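Vestitone reductase (Medicago sativa, PDB 2P4H) catalyses the NADPH-dependent, stereospecific reduction of (3R)-vestitone to an isoflavanol, the penultimate step in making the defence compound medicarpin. Local coordinates at residues P188-G192 and S202-A206. Numbering follows the deposited sequence.
Sequences PFIVG and SIEKA
Ser202, on the short helix 201-206, reaches across to the backbone of Ile190 and shows how a single hydroxyl can fasten a helix to a strand that passes it almost at a right angle. Its OG donates to Ile190 O over 2.7 Å, approaching in the carbonyl plane with a C=O...donor angle of 150°. That reach depends on the first torsion: chi1 of 57° sets OG between the backbone N and the carbonyl carbon, on the side facing the strand. With alanine in place of this serine, Ile190 O would probably lose its donor from the helix, and the helix would be held to the strand by apolar contacts alone. Packing is tight on the buried flank. There Val191 CG2 meets Ala206 CB at 3.6 Å, while Ile203 extends its CG1 arm along the strand until CD1 lies 3.3 Å from Gly192 O. Neither that oxygen nor Gly192 N finds a polar partner, although both are buried. The enzyme belongs to the dihydroflavonol-4-reductase branch of the epimerase/dehydratase family, and strand 189-191 follows directly on strand 182-187 of its parallel Rossmann sheet, pairing instead with 219-226 in a second, smaller sheet. Helix 305-319 packs on Val191 and Ile203, and Phe12, a predicted NADP(+)-binding residue, touches Ile190, Ser202 and Ile203. Towards the other end of the contact the fit is looser and more open to solvent. Phe189 presents a ring edge to the helix, with CE1 3.8 Å from Lys205 CD, which lies in the ring plane; the two side chains cross roughly perpendicularly. Beyond this touch the exposed lysine bends at chi4 (-54°) and carries its ammonium away from the strand, towards a weak, long ion pair with Asp201.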
loop_
_atom_site.group_PDB
_atom_site.type_symbol
_atom_site.label_atom_id
_atom_site.label_comp_id
_atom_site.label_asym_id
_atom_site.label_seq_id
_atom_site.Cartn_x
_atom_site.Cartn_y
_atom_site.Cartn_z
ATOM N N PRO A 188 -2.254 -4.639 -3.459
ATOM C CA PRO A 188 -2.451 -4.572 -4.909
ATOM C C PRO A 188 -2.602 -3.092 -5.285
ATOM O O PRO A 188 -2.001 -2.228 -4.646
ATOM C CB PRO A 188 -3.739 -5.357 -5.095
ATOM C CG PRO A 188 -4.543 -4.903 -3.909
ATOM C CD PRO A 188 -3.531 -4.902 -2.767
ATOM N N PHE A 189 -3.380 -2.791 -6.319
ATOM C CA PHE A 189 -3.601 -1.392 -6.682
ATOM C C PHE A 189 -4.474 -0.795 -5.578
ATOM O O PHE A 189 -5.592 -1.264 -5.346
ATOM C CB PHE A 189 -4.338 -1.287 -8.021
ATOM C CG PHE A 189 -3.455 -1.463 -9.223
ATOM C CD1 PHE A 189 -2.885 -0.361 -9.849
ATOM C CD2 PHE A 189 -3.199 -2.732 -9.735
ATOM C CE1 PHE A 189 -2.071 -0.519 -10.973
ATOM C CE2 PHE A 189 -2.385 -2.899 -10.855
ATOM C CZ PHE A 189 -1.822 -1.791 -11.474
ATOM N N ILE A 190 -3.957 0.219 -4.890
ATOM C CA ILE A 190 -4.688 0.890 -3.810
ATOM C C ILE A 190 -5.448 2.068 -4.415
ATOM O O ILE A 190 -4.848 2.959 -5.024
ATOM C CB ILE A 190 -3.712 1.384 -2.735
ATOM C CG1 ILE A 190 -2.872 0.208 -2.224
ATOM C CG2 ILE A 190 -4.478 2.036 -1.591
ATOM C CD1 ILE A 190 -1.715 0.633 -1.350
ATOM N N VAL A 191 -6.767 2.079 -4.229
ATOM C CA VAL A 191 -7.616 3.104 -4.833
ATOM C C VAL A 191 -8.684 3.657 -3.888
ATOM O O VAL A 191 -9.217 2.935 -3.050
ATOM C CB VAL A 191 -8.314 2.503 -6.087
ATOM C CG1 VAL A 191 -9.211 3.534 -6.761
ATOM C CG2 VAL A 191 -7.258 1.983 -7.062
ATOM N N GLY A 192 -8.994 4.944 -4.040
ATOM C CA GLY A 192 -10.016 5.583 -3.222
ATOM C C GLY A 192 -9.813 7.082 -3.213
ATOM O O GLY A 192 -9.241 7.637 -4.150
ATOM N N SER A 202 -1.304 4.702 -8.672
ATOM C CA SER A 202 -2.221 3.569 -8.665
ATOM C C SER A 202 -3.628 3.980 -9.090
ATOM O O SER A 202 -4.329 3.219 -9.762
ATOM C CB SER A 202 -2.253 2.919 -7.280
ATOM O OG SER A 202 -2.617 3.852 -6.282
ATOM N N ILE A 203 -4.040 5.182 -8.703
ATOM C CA ILE A 203 -5.361 5.670 -9.074
ATOM C C ILE A 203 -5.375 6.070 -10.548
ATOM O O ILE A 203 -6.342 5.799 -11.261
ATOM C CB ILE A 203 -5.783 6.854 -8.168
ATOM C CG1 ILE A 203 -5.952 6.341 -6.732
ATOM C CG2 ILE A 203 -7.068 7.499 -8.686
ATOM C CD1 ILE A 203 -6.370 7.397 -5.723
ATOM N N GLU A 204 -4.305 6.705 -11.017
ATOM C CA GLU A 204 -4.252 7.089 -12.422
ATOM C C GLU A 204 -4.365 5.835 -13.291
ATOM O O GLU A 204 -5.085 5.820 -14.291
ATOM C CB GLU A 204 -2.946 7.835 -12.723
ATOM C CG GLU A 204 -2.799 8.248 -14.184
ATOM C CD GLU A 204 -1.692 9.261 -14.393
ATOM O OE1 GLU A 204 -0.623 9.115 -13.766
ATOM O OE2 GLU A 204 -1.892 10.197 -15.194
ATOM N N LYS A 205 -3.670 4.773 -12.897
ATOM C CA LYS A 205 -3.719 3.530 -13.652
ATOM C C LYS A 205 -5.079 2.848 -13.554
ATOM O O LYS A 205 -5.593 2.334 -14.548
ATOM C CB LYS A 205 -2.620 2.577 -13.173
ATOM C CG LYS A 205 -1.217 3.070 -13.490
ATOM C CD LYS A 205 -0.160 2.089 -13.024
ATOM C CE LYS A 205 1.228 2.591 -13.382
ATOM N NZ LYS A 205 1.332 2.910 -14.832
ATOM N N ALA A 206 -5.662 2.842 -12.358
ATOM C CA ALA A 206 -6.966 2.216 -12.150
ATOM C C ALA A 206 -8.078 2.926 -12.921
ATOM O O ALA A 206 -9.086 2.310 -13.281
ATOM C CB ALA A 206 -7.297 2.196 -10.659
#